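Side-chain contacts in sulfate transporter 4.1, chloroplastic (Arabidopsis thaliana, PDB 7LHV), which carries sulfate across the membrane together with protons, as a symporter of the SLC26/SulP family: residues A[547-552]-A[591-596]; A[102-107]-A[284-289]; A[216-221]-A[237-242]. All coordinates share one frame; numbering follows the deposited sequence.

Contact 1 (A[547-552]-A[591-596]); sequences DRLREY and KELYQE
The helices carrying Arg550 and Leu593 run almost parallel, their local axes 7° apart and 10.8 Å from each other at closest, with the CA atoms of these two residues 7.6 Å apart. Two successive beta-alpha-beta crossovers of the STAS fold produce this arrangement: helices 542-560 and 584-599 are linked through strand 569-575, and Tyr552 packs on strand 527-533 of the sheet. The gap is bridged by leucine and by a longer arginine-glutamate pair. Leu593 reaches over with one branch, its CD1 methyl lying 3.7 Å from CG of Arg550 and 4.0 Å from CB of Leu549. Arg550 serves twice: its CG packs on Leu593 while its guanidinium meets a carboxylate. Extended from CG to NE, the arginine presents the edge of its guanidinium to Glu596, whose plane is turned only 14° away. The pairing is two-pronged: NH2 donates to the syn lone pair of OE2 at 3.1 Å, while NE gives a weak bond to OE1. Glu553 brings a like charge close to Glu596, which the arginine is likely to offset. Replacing Arg550 by a leucine would probably leave the Glu596 carboxylate without its mate, free to turn and facing Glu553 with less compensation. Ala357 of the second subunit packs on both Arg550 and Glu596, so the ion pair also lies at the dimer interface. Glu592 adds a looser attraction: its OE1 lies 4.5 Å from Arg550 NH2 and far off the plane of the guanidinium, one of charge without a hydrogen bond.

Contact 2 (A[102-107]-A[284-289]); sequences GITVGI and LRAAAP
Flat side chains play no part where Thr104 and Ile107 meet Ala286; the planar groups here are peptide units, each approached by a methyl from the other helix. CG2 of Ile107 stands 4.1 Å from the carbonyl oxygen of Ala286, and in return CB of Ala286 comes to 4.0 Å from the carbonyl oxygen of Thr104. Between these two approaches is the central touch, methyl against methyl, with Thr104 CG2 3.4 Å from Ala286 CB. It is a contact of small groups, and it lets the backbones come near: the CA atoms of Thr104 and Ala286 are only 6.4 Å apart. The first torsion of Thr104 (chi1 -63°) divides its two branches between different tasks, swinging CG2 across to the alanine and keeping OG1 beside its own backbone N, where it hydrogen-bonds to the carbonyl oxygen of Met100 one turn earlier. Such self-satisfaction of a hydroxyl within its helix is a common way to bury threonine in a membrane protein. The packing joins helix 91-119 to the start of helix 284-300, two segments of the SLC26 transmembrane domain that are far apart in sequence, both predicted to span the bilayer. Val396 of helix 391-399 touches Thr104 and Ala286 alike, adding a third helix to the junction. Ile107, by contrast, lies on the surface, where its outer side may face lipid. Beyond Ala286 the second helix kinks at Pro289, whose ring nitrogen has no hydrogen to offer the preceding turn; its side chain touches Pro111 farther along helix 91-119.

Contact 3 (A[216-221]-A[237-242]); sequences SAIVIG and SKIVPI
The carbonyl oxygen of Ser237 is the polar atom against which Val219 leans, with CG2 at 3.8 Å and CG1 at 4.1 Å. Both are van der Waals contacts, and the shortest polar bond within the two segments is a backbone one, Ile220 N to Ser216 O at 2.9 Å. Val219 points toward the opposing segment, and chi1 165° turns both methyls to the serine carbonyl, CG1 anti to the backbone N, while CG2 also touches isoleucine. That second partner is CD1 of Ile239, 3.8 Å from Val219 CG2, the two side chains crossing at a slant. Ile239 gets there by folding: with chi1 at -59° and chi2 at -56°, its chain doubles back and delivers the terminal methyl to the valine. The same CD1 skims CG2 of Ile218 at 4.3 Å, so a single methyl covers two neighbouring positions of the helix. In the transmembrane domain of this SLC26 transporter, the arrangement closes a turn between sequence-adjacent helices, 206-229 and 239-249. The chain comes back through Ser237, passes Lys238 at the N-cap position, and begins the second helix at Ile239. Leu473 of helix 459-474 touches both isoleucines and shares a backbone hydrogen bond with Ile239, tying a third helix to this corner. The side chain of Ser237 also packs on Asn161 of helix 153-166. The CB of Ser216 points away from residues 237-242; the side chain packs on Leu154 and Leu157, and its OG bonds to the carbonyl oxygen of Phe212.

Overall arrangement
The three contacts pack helices in different ways. Contacts 2 and 3 both belong to the sulfate permease domain and rest on small or branched apolar groups; their centres are 28 Å apart and their nearest atoms about 14 Å, and the chain completes contact 3 between the two halves of contact 2. Contact 1 belongs to the STAS domain, its centre 67 Å from that of contact 2 and 54 Å from that of contact 3, and it alone of the three uses an ion pair and touches the second subunit. The side chain of Ser237 in contact 3 is about 10 Å from a bound sphingosine phosphate lipid, too far to touch it; Val208, on the same helix as residues 216-221, belongs to a pocket for such a lipid.

Contact 1 (A[547-552]-A[591-596])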
ATOM      1  N   ASP A 547       2.739   3.191 -21.667  1.00 56.93           N
ATOM      2  CA  ASP A 547       1.537   3.109 -22.495  1.00 56.93           C
ATOM      3  C   ASP A 547       1.261   4.426 -23.211  1.00 56.93           C
ATOM      4  O   ASP A 547       0.913   4.441 -24.402  1.00 56.93           O
ATOM      5  CB  ASP A 547       0.340   2.715 -21.634  1.00 56.93           C
ATOM      6  CG  ASP A 547       0.499   1.347 -21.008  1.00 56.93           C
ATOM      7  OD1 ASP A 547       1.593   0.759 -21.133  1.00 56.93           O
ATOM      8  OD2 ASP A 547      -0.469   0.862 -20.386  1.00 56.93           O
ATOM      9  N   ARG A 548       1.411   5.546 -22.501  1.00 61.98           N
ATOM     10  CA  ARG A 548       1.166   6.849 -23.112  1.00 61.98           C
ATOM     11  C   ARG A 548       2.146   7.125 -24.240  1.00 61.98           C
ATOM     12  O   ARG A 548       1.777   7.719 -25.259  1.00 61.98           O
ATOM     13  CB  ARG A 548       1.239   7.948 -22.055  1.00 61.98           C
ATOM     14  CG  ARG A 548       0.083   7.938 -21.078  1.00 61.98           C
ATOM     15  CD  ARG A 548      -1.219   8.237 -21.795  1.00 61.98           C
ATOM     16  NE  ARG A 548      -1.151   9.487 -22.539  1.00 61.98           N
ATOM     17  CZ  ARG A 548      -1.477  10.675 -22.047  1.00 61.98           C
ATOM     18  NH1 ARG A 548      -1.916  10.811 -20.807  1.00 61.98           N
ATOM     19  NH2 ARG A 548      -1.360  11.751 -22.818  1.00 61.98           N
ATOM     20  N   LEU A 549       3.406   6.719 -24.073  1.00 62.15           N
ATOM     21  CA  LEU A 549       4.383   6.928 -25.134  1.00 62.15           C
ATOM     22  C   LEU A 549       4.188   5.945 -26.284  1.00 62.15           C
ATOM     23  O   LEU A 549       4.545   6.258 -27.425  1.00 62.15           O
ATOM     24  CB  LEU A 549       5.795   6.832 -24.562  1.00 62.15           C
ATOM     25  CG  LEU A 549       6.125   7.933 -23.550  1.00 62.15           C
ATOM     26  CD1 LEU A 549       7.528   7.767 -22.997  1.00 62.15           C
ATOM     27  CD2 LEU A 549       5.949   9.306 -24.168  1.00 62.15           C
ATOM     28  N   ARG A 550       3.633   4.763 -26.010  1.00 60.71           N
ATOM     29  CA  ARG A 550       3.336   3.803 -27.066  1.00 60.71           C
ATOM     30  C   ARG A 550       2.078   4.150 -27.847  1.00 60.71           C
ATOM     31  O   ARG A 550       1.866   3.590 -28.930  1.00 60.71           O
ATOM     32  CB  ARG A 550       3.188   2.395 -26.484  1.00 60.71           C
ATOM     33  CG  ARG A 550       4.491   1.720 -26.107  1.00 60.71           C
ATOM     34  CD  ARG A 550       4.224   0.430 -25.352  1.00 60.71           C
ATOM     35  NE  ARG A 550       5.430  -0.367 -25.173  1.00 60.71           N
ATOM     36  CZ  ARG A 550       5.566  -1.320 -24.261  1.00 60.71           C
ATOM     37  NH1 ARG A 550       4.589  -1.615 -23.420  1.00 60.71           N
ATOM     38  NH2 ARG A 550       6.709  -1.993 -24.191  1.00 60.71           N
ATOM     39  N   GLU A 551       1.221   5.019 -27.308  1.00 68.00           N
ATOM     40  CA  GLU A 551       0.069   5.468 -28.087  1.00 68.00           C
ATOM     41  C   GLU A 551       0.501   6.085 -29.412  1.00 68.00           C
ATOM     42  O   GLU A 551      -0.211   5.981 -30.417  1.00 68.00           O
ATOM     43  CB  GLU A 551      -0.775   6.461 -27.288  1.00 68.00           C
ATOM     44  CG  GLU A 551      -1.482   5.862 -26.090  1.00 68.00           C
ATOM     45  CD  GLU A 551      -2.295   6.886 -25.326  1.00 68.00           C
ATOM     46  OE1 GLU A 551      -2.204   8.087 -25.661  1.00 68.00           O
ATOM     47  OE2 GLU A 551      -3.026   6.494 -24.394  1.00 68.00           O
ATOM     48  N   TYR A 552       1.670   6.725 -29.440  1.00 69.82           N
ATOM     49  CA  TYR A 552       2.167   7.301 -30.686  1.00 69.82           C
ATOM     50  C   TYR A 552       2.586   6.217 -31.674  1.00 69.82           C
ATOM     51  O   TYR A 552       2.364   6.355 -32.884  1.00 69.82           O
ATOM     52  CB  TYR A 552       3.313   8.262 -30.382  1.00 69.82           C
ATOM     53  CG  TYR A 552       2.897   9.319 -29.387  1.00 69.82           C
ATOM     54  CD1 TYR A 552       2.056  10.356 -29.764  1.00 69.82           C
ATOM     55  CD2 TYR A 552       3.305   9.256 -28.064  1.00 69.82           C
ATOM     56  CE1 TYR A 552       1.654  11.313 -28.857  1.00 69.82           C
ATOM     57  CE2 TYR A 552       2.908  10.209 -27.150  1.00 69.82           C
ATOM     58  CZ  TYR A 552       2.083  11.235 -27.553  1.00 69.82           C
ATOM     59  OH  TYR A 552       1.684  12.189 -26.647  1.00 69.82           O
ATOM     60  N   LYS A 591      14.993   3.325 -22.804  1.00 66.95           N
ATOM     61  CA  LYS A 591      15.741   2.614 -23.836  1.00 66.95           C
ATOM     62  C   LYS A 591      14.826   1.727 -24.673  1.00 66.95           C
ATOM     63  O   LYS A 591      14.968   1.656 -25.902  1.00 66.95           O
ATOM     64  CB  LYS A 591      16.859   1.790 -23.200  1.00 66.95           C
ATOM     65  CG  LYS A 591      18.012   2.629 -22.678  1.00 66.95           C
ATOM     66  CD  LYS A 591      19.236   1.780 -22.383  1.00 66.95           C
ATOM     67  CE  LYS A 591      19.081   1.009 -21.086  1.00 66.95           C
ATOM     68  NZ  LYS A 591      20.378   0.440 -20.632  1.00 66.95           N
ATOM     69  N   GLU A 592      13.876   1.043 -24.027  1.00 67.84           N
ATOM     70  CA  GLU A 592      12.943   0.204 -24.775  1.00 67.84           C
ATOM     71  C   GLU A 592      12.094   1.032 -25.736  1.00 67.84           C
ATOM     72  O   GLU A 592      11.896   0.642 -26.894  1.00 67.84           O
ATOM     73  CB  GLU A 592      12.053  -0.583 -23.816  1.00 67.84           C
ATOM     74  CG  GLU A 592      12.792  -1.637 -23.017  1.00 67.84           C
ATOM     75  CD  GLU A 592      11.893  -2.354 -22.029  1.00 67.84           C
ATOM     76  OE1 GLU A 592      10.669  -2.107 -22.052  1.00 67.84           O
ATOM     77  OE2 GLU A 592      12.410  -3.163 -21.231  1.00 67.84           O
ATOM     78  N   LEU A 593      11.579   2.174 -25.275  1.00 66.30           N
ATOM     79  CA  LEU A 593      10.793   3.037 -26.154  1.00 66.30           C
ATOM     80  C   LEU A 593      11.639   3.625 -27.271  1.00 66.30           C
ATOM     81  O   LEU A 593      11.151   3.799 -28.391  1.00 66.30           O
ATOM     82  CB  LEU A 593      10.101   4.148 -25.360  1.00 66.30           C
ATOM     83  CG  LEU A 593       8.770   3.851 -24.661  1.00 66.30           C
ATOM     84  CD1 LEU A 593       7.723   3.525 -25.708  1.00 66.30           C
ATOM     85  CD2 LEU A 593       8.853   2.718 -23.666  1.00 66.30           C
ATOM     86  N   TYR A 594      12.907   3.942 -27.001  1.00 67.97           N
ATOM     87  CA  TYR A 594      13.767   4.419 -28.078  1.00 67.97           C
ATOM     88  C   TYR A 594      13.964   3.346 -29.141  1.00 67.97           C
ATOM     89  O   TYR A 594      13.928   3.634 -30.344  1.00 67.97           O
ATOM     90  CB  TYR A 594      15.117   4.867 -27.532  1.00 67.97           C
ATOM     91  CG  TYR A 594      16.125   5.090 -28.629  1.00 67.97           C
ATOM     92  CD1 TYR A 594      15.993   6.151 -29.510  1.00 67.97           C
ATOM     93  CD2 TYR A 594      17.193   4.224 -28.804  1.00 67.97           C
ATOM     94  CE1 TYR A 594      16.905   6.354 -30.521  1.00 67.97           C
ATOM     95  CE2 TYR A 594      18.110   4.419 -29.813  1.00 67.97           C
ATOM     96  CZ  TYR A 594      17.962   5.485 -30.669  1.00 67.97           C
ATOM     97  OH  TYR A 594      18.876   5.684 -31.677  1.00 67.97           O
ATOM     98  N   GLN A 595      14.182   2.099 -28.715  1.00 71.75           N
ATOM     99  CA  GLN A 595      14.334   1.016 -29.680  1.00 71.75           C
ATOM    100  C   GLN A 595      13.054   0.812 -30.483  1.00 71.75           C
ATOM    101  O   GLN A 595      13.100   0.630 -31.706  1.00 71.75           O
ATOM    102  CB  GLN A 595      14.738  -0.272 -28.964  1.00 71.75           C
ATOM    103  CG  GLN A 595      16.157  -0.247 -28.420  1.00 71.75           C
ATOM    104  CD  GLN A 595      16.476  -1.454 -27.566  1.00 71.75           C
ATOM    105  OE1 GLN A 595      15.579  -2.115 -27.045  1.00 71.75           O
ATOM    106  NE2 GLN A 595      17.761  -1.748 -27.417  1.00 71.75           N
ATOM    107  N   GLU A 596      11.899   0.851 -29.813  1.00 68.78           N
ATOM    108  CA  GLU A 596      10.635   0.698 -30.527  1.00 68.78           C
ATOM    109  C   GLU A 596      10.382   1.862 -31.481  1.00 68.78           C
ATOM    110  O   GLU A 596       9.742   1.679 -32.522  1.00 68.78           O
ATOM    111  CB  GLU A 596       9.480   0.561 -29.538  1.00 68.78           C
ATOM    112  CG  GLU A 596       9.521  -0.700 -28.696  1.00 68.78           C
ATOM    113  CD  GLU A 596       8.429  -0.731 -27.645  1.00 68.78           C
ATOM    114  OE1 GLU A 596       7.559   0.162 -27.662  1.00 68.78           O
ATOM    115  OE2 GLU A 596       8.439  -1.651 -26.798  1.00 68.78           O
TER

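Contact 2 (A[102-107]-A[284-289])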
ATOM      1  N   GLY A 102      -4.340  22.311  35.345  1.00 66.42           N
ATOM      2  CA  GLY A 102      -4.181  20.979  35.900  1.00 66.42           C
ATOM      3  C   GLY A 102      -5.339  20.574  36.786  1.00 66.42           C
ATOM      4  O   GLY A 102      -5.827  19.445  36.699  1.00 66.42           O
ATOM      5  N   ILE A 103      -5.802  21.486  37.644  1.00 65.90           N
ATOM      6  CA  ILE A 103      -6.953  21.183  38.492  1.00 65.90           C
ATOM      7  C   ILE A 103      -8.179  20.899  37.635  1.00 65.90           C
ATOM      8  O   ILE A 103      -8.915  19.930  37.868  1.00 65.90           O
ATOM      9  CB  ILE A 103      -7.209  22.334  39.482  1.00 65.90           C
ATOM     10  CG1 ILE A 103      -6.153  22.333  40.586  1.00 65.90           C
ATOM     11  CG2 ILE A 103      -8.600  22.229  40.078  1.00 65.90           C
ATOM     12  CD1 ILE A 103      -6.202  23.552  41.475  1.00 65.90           C
ATOM     13  N   THR A 104      -8.406  21.732  36.617  1.00 65.66           N
ATOM     14  CA  THR A 104      -9.560  21.554  35.742  1.00 65.66           C
ATOM     15  C   THR A 104      -9.508  20.212  35.022  1.00 65.66           C
ATOM     16  O   THR A 104     -10.504  19.476  34.974  1.00 65.66           O
ATOM     17  CB  THR A 104      -9.610  22.707  34.740  1.00 65.66           C
ATOM     18  OG1 THR A 104      -9.795  23.943  35.442  1.00 65.66           O
ATOM     19  CG2 THR A 104     -10.736  22.521  33.761  1.00 65.66           C
ATOM     20  N   VAL A 105      -8.343  19.862  34.476  1.00 61.87           N
ATOM     21  CA  VAL A 105      -8.217  18.617  33.730  1.00 61.87           C
ATOM     22  C   VAL A 105      -8.360  17.417  34.657  1.00 61.87           C
ATOM     23  O   VAL A 105      -8.988  16.421  34.295  1.00 61.87           O
ATOM     24  CB  VAL A 105      -6.890  18.588  32.952  1.00 61.87           C
ATOM     25  CG1 VAL A 105      -6.602  17.189  32.445  1.00 61.87           C
ATOM     26  CG2 VAL A 105      -6.950  19.559  31.794  1.00 61.87           C
ATOM     27  N   GLY A 106      -7.791  17.483  35.862  1.00 61.41           N
ATOM     28  CA  GLY A 106      -7.947  16.377  36.794  1.00 61.41           C
ATOM     29  C   GLY A 106      -9.388  16.166  37.216  1.00 61.41           C
ATOM     30  O   GLY A 106      -9.859  15.025  37.318  1.00 61.41           O
ATOM     31  N   ILE A 107     -10.109  17.263  37.464  1.00 59.55           N
ATOM     32  CA  ILE A 107     -11.522  17.161  37.816  1.00 59.55           C
ATOM     33  C   ILE A 107     -12.312  16.548  36.669  1.00 59.55           C
ATOM     34  O   ILE A 107     -13.181  15.694  36.882  1.00 59.55           O
ATOM     35  CB  ILE A 107     -12.075  18.542  38.218  1.00 59.55           C
ATOM     36  CG1 ILE A 107     -11.589  18.921  39.615  1.00 59.55           C
ATOM     37  CG2 ILE A 107     -13.590  18.551  38.169  1.00 59.55           C
ATOM     38  CD1 ILE A 107     -11.980  20.316  40.036  1.00 59.55           C
ATOM     39  N   LEU A 284     -17.880  24.622  32.585  1.00 84.54           N
ATOM     40  CA  LEU A 284     -18.885  23.595  32.833  1.00 84.54           C
ATOM     41  C   LEU A 284     -18.569  22.306  32.092  1.00 84.54           C
ATOM     42  O   LEU A 284     -18.855  21.216  32.598  1.00 84.54           O
ATOM     43  CB  LEU A 284     -20.268  24.108  32.436  1.00 84.54           C
ATOM     44  CG  LEU A 284     -20.808  25.277  33.260  1.00 84.54           C
ATOM     45  CD1 LEU A 284     -22.179  25.693  32.761  1.00 84.54           C
ATOM     46  CD2 LEU A 284     -20.858  24.913  34.732  1.00 84.54           C
ATOM     47  N   ARG A 285     -17.969  22.408  30.900  1.00 80.11           N
ATOM     48  CA  ARG A 285     -17.578  21.212  30.161  1.00 80.11           C
ATOM     49  C   ARG A 285     -16.680  20.314  30.998  1.00 80.11           C
ATOM     50  O   ARG A 285     -16.780  19.084  30.934  1.00 80.11           O
ATOM     51  CB  ARG A 285     -16.866  21.598  28.866  1.00 80.11           C
ATOM     52  CG  ARG A 285     -17.783  22.027  27.742  1.00 80.11           C
ATOM     53  CD  ARG A 285     -16.973  22.348  26.501  1.00 80.11           C
ATOM     54  NE  ARG A 285     -16.132  21.222  26.115  1.00 80.11           N
ATOM     55  CZ  ARG A 285     -14.990  21.328  25.450  1.00 80.11           C
ATOM     56  NH1 ARG A 285     -14.512  22.507  25.082  1.00 80.11           N
ATOM     57  NH2 ARG A 285     -14.310  20.227  25.147  1.00 80.11           N
ATOM     58  N   ALA A 286     -15.788  20.912  31.787  1.00 73.59           N
ATOM     59  CA  ALA A 286     -14.945  20.121  32.672  1.00 73.59           C
ATOM     60  C   ALA A 286     -15.695  19.653  33.906  1.00 73.59           C
ATOM     61  O   ALA A 286     -15.389  18.580  34.440  1.00 73.59           O
ATOM     62  CB  ALA A 286     -13.720  20.927  33.086  1.00 73.59           C
ATOM     63  N   ALA A 287     -16.665  20.433  34.380  1.00 75.22           N
ATOM     64  CA  ALA A 287     -17.407  20.069  35.577  1.00 75.22           C
ATOM     65  C   ALA A 287     -18.603  19.175  35.286  1.00 75.22           C
ATOM     66  O   ALA A 287     -19.220  18.672  36.230  1.00 75.22           O
ATOM     67  CB  ALA A 287     -17.874  21.327  36.309  1.00 75.22           C
ATOM     68  N   ALA A 288     -18.948  18.973  34.016  1.00 73.92           N
ATOM     69  CA  ALA A 288     -20.108  18.146  33.688  1.00 73.92           C
ATOM     70  C   ALA A 288     -19.951  16.696  34.128  1.00 73.92           C
ATOM     71  O   ALA A 288     -20.864  16.182  34.798  1.00 73.92           O
ATOM     72  CB  ALA A 288     -20.408  18.251  32.189  1.00 73.92           C
ATOM     73  N   PRO A 289     -18.866  15.978  33.802  1.00 71.75           N
ATOM     74  CA  PRO A 289     -18.786  14.576  34.243  1.00 71.75           C
ATOM     75  C   PRO A 289     -18.805  14.408  35.752  1.00 71.75           C
ATOM     76  O   PRO A 289     -19.404  13.449  36.253  1.00 71.75           O
ATOM     77  CB  PRO A 289     -17.466  14.089  33.627  1.00 71.75           C
ATOM     78  CG  PRO A 289     -16.683  15.310  33.397  1.00 71.75           C
ATOM     79  CD  PRO A 289     -17.678  16.354  33.015  1.00 71.75           C
TER

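Contact 3 (A[216-221]-A[237-242])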
ATOM      1  N   SER A 216     -17.399   3.824  15.608  1.00 49.61           N
ATOM      2  CA  SER A 216     -16.975   3.400  16.935  1.00 49.61           C
ATOM      3  C   SER A 216     -17.765   4.114  18.021  1.00 49.61           C
ATOM      4  O   SER A 216     -18.099   3.516  19.045  1.00 49.61           O
ATOM      5  CB  SER A 216     -15.478   3.645  17.112  1.00 49.61           C
ATOM      6  OG  SER A 216     -14.722   2.765  16.302  1.00 49.61           O
ATOM      7  N   ALA A 217     -18.060   5.400  17.826  1.00 47.05           N
ATOM      8  CA  ALA A 217     -18.846   6.136  18.809  1.00 47.05           C
ATOM      9  C   ALA A 217     -20.254   5.570  18.926  1.00 47.05           C
ATOM     10  O   ALA A 217     -20.784   5.420  20.036  1.00 47.05           O
ATOM     11  CB  ALA A 217     -18.895   7.615  18.441  1.00 47.05           C
ATOM     12  N   ILE A 218     -20.879   5.251  17.792  1.00 47.99           N
ATOM     13  CA  ILE A 218     -22.214   4.654  17.840  1.00 47.99           C
ATOM     14  C   ILE A 218     -22.169   3.297  18.536  1.00 47.99           C
ATOM     15  O   ILE A 218     -23.046   2.968  19.344  1.00 47.99           O
ATOM     16  CB  ILE A 218     -22.813   4.552  16.426  1.00 47.99           C
ATOM     17  CG1 ILE A 218     -23.130   5.945  15.887  1.00 47.99           C
ATOM     18  CG2 ILE A 218     -24.072   3.710  16.441  1.00 47.99           C
ATOM     19  CD1 ILE A 218     -23.551   5.951  14.443  1.00 47.99           C
ATOM     20  N   VAL A 219     -21.147   2.494  18.238  1.00 49.22           N
ATOM     21  CA  VAL A 219     -21.009   1.189  18.881  1.00 49.22           C
ATOM     22  C   VAL A 219     -20.819   1.348  20.384  1.00 49.22           C
ATOM     23  O   VAL A 219     -21.392   0.596  21.180  1.00 49.22           O
ATOM     24  CB  VAL A 219     -19.851   0.400  18.241  1.00 49.22           C
ATOM     25  CG1 VAL A 219     -19.453  -0.772  19.120  1.00 49.22           C
ATOM     26  CG2 VAL A 219     -20.251  -0.088  16.863  1.00 49.22           C
ATOM     27  N   ILE A 220     -20.013   2.327  20.798  1.00 50.02           N
ATOM     28  CA  ILE A 220     -19.776   2.561  22.220  1.00 50.02           C
ATOM     29  C   ILE A 220     -21.068   2.953  22.922  1.00 50.02           C
ATOM     30  O   ILE A 220     -21.382   2.450  24.009  1.00 50.02           O
ATOM     31  CB  ILE A 220     -18.686   3.633  22.405  1.00 50.02           C
ATOM     32  CG1 ILE A 220     -17.313   3.076  22.036  1.00 50.02           C
ATOM     33  CG2 ILE A 220     -18.676   4.134  23.827  1.00 50.02           C
ATOM     34  CD1 ILE A 220     -16.276   4.145  21.803  1.00 50.02           C
ATOM     35  N   GLY A 221     -21.841   3.856  22.314  1.00 54.01           N
ATOM     36  CA  GLY A 221     -23.107   4.245  22.914  1.00 54.01           C
ATOM     37  C   GLY A 221     -24.082   3.088  23.030  1.00 54.01           C
ATOM     38  O   GLY A 221     -24.736   2.910  24.064  1.00 54.01           O
ATOM     39  N   SER A 237     -19.266  -6.189  18.904  1.00 67.30           N
ATOM     40  CA  SER A 237     -18.882  -4.936  18.274  1.00 67.30           C
ATOM     41  C   SER A 237     -19.715  -4.623  17.039  1.00 67.30           C
ATOM     42  O   SER A 237     -19.377  -3.697  16.294  1.00 67.30           O
ATOM     43  CB  SER A 237     -17.397  -4.963  17.910  1.00 67.30           C
ATOM     44  OG  SER A 237     -17.029  -3.802  17.193  1.00 67.30           O
ATOM     45  N   LYS A 238     -20.781  -5.375  16.796  1.00 64.00           N
ATOM     46  CA  LYS A 238     -21.658  -5.169  15.655  1.00 64.00           C
ATOM     47  C   LYS A 238     -23.037  -4.737  16.134  1.00 64.00           C
ATOM     48  O   LYS A 238     -23.497  -5.148  17.201  1.00 64.00           O
ATOM     49  CB  LYS A 238     -21.771  -6.440  14.812  1.00 64.00           C
ATOM     50  CG  LYS A 238     -20.440  -7.094  14.496  1.00 64.00           C
ATOM     51  CD  LYS A 238     -20.642  -8.434  13.815  1.00 64.00           C
ATOM     52  CE  LYS A 238     -19.313  -9.099  13.507  1.00 64.00           C
ATOM     53  NZ  LYS A 238     -18.607  -9.500  14.753  1.00 64.00           N
ATOM     54  N   ILE A 239     -23.696  -3.901  15.330  1.00 64.32           N
ATOM     55  CA  ILE A 239     -24.964  -3.312  15.750  1.00 64.32           C
ATOM     56  C   ILE A 239     -26.072  -4.357  15.786  1.00 64.32           C
ATOM     57  O   ILE A 239     -26.920  -4.346  16.687  1.00 64.32           O
ATOM     58  CB  ILE A 239     -25.333  -2.135  14.832  1.00 64.32           C
ATOM     59  CG1 ILE A 239     -24.238  -1.077  14.880  1.00 64.32           C
ATOM     60  CG2 ILE A 239     -26.661  -1.528  15.245  1.00 64.32           C
ATOM     61  CD1 ILE A 239     -23.930  -0.579  16.267  1.00 64.32           C
ATOM     62  N   VAL A 240     -26.101  -5.257  14.802  1.00 68.61           N
ATOM     63  CA  VAL A 240     -27.212  -6.202  14.697  1.00 68.61           C
ATOM     64  C   VAL A 240     -27.309  -7.120  15.912  1.00 68.61           C
ATOM     65  O   VAL A 240     -28.407  -7.243  16.477  1.00 68.61           O
ATOM     66  CB  VAL A 240     -27.126  -6.976  13.370  1.00 68.61           C
ATOM     67  CG1 VAL A 240     -28.211  -8.030  13.300  1.00 68.61           C
ATOM     68  CG2 VAL A 240     -27.231  -6.019  12.195  1.00 68.61           C
ATOM     69  N   PRO A 241     -26.237  -7.794  16.358  1.00 67.09           N
ATOM     70  CA  PRO A 241     -26.367  -8.600  17.585  1.00 67.09           C
ATOM     71  C   PRO A 241     -26.727  -7.784  18.813  1.00 67.09           C
ATOM     72  O   PRO A 241     -27.475  -8.268  19.670  1.00 67.09           O
ATOM     73  CB  PRO A 241     -24.987  -9.259  17.719  1.00 67.09           C
ATOM     74  CG  PRO A 241     -24.078  -8.419  16.914  1.00 67.09           C
ATOM     75  CD  PRO A 241     -24.897  -7.937  15.767  1.00 67.09           C
ATOM     76  N   ILE A 242     -26.226  -6.552  18.921  1.00 67.44           N
ATOM     77  CA  ILE A 242     -26.547  -5.719  20.077  1.00 67.44           C
ATOM     78  C   ILE A 242     -28.039  -5.417  20.115  1.00 67.44           C
ATOM     79  O   ILE A 242     -28.697  -5.552  21.154  1.00 67.44           O
ATOM     80  CB  ILE A 242     -25.715  -4.424  20.057  1.00 67.44           C
ATOM     81  CG1 ILE A 242     -24.232  -4.731  20.247  1.00 67.44           C
ATOM     82  CG2 ILE A 242     -26.198  -3.466  21.129  1.00 67.44           C
ATOM     83  CD1 ILE A 242     -23.335  -3.538  20.015  1.00 67.44           C
TER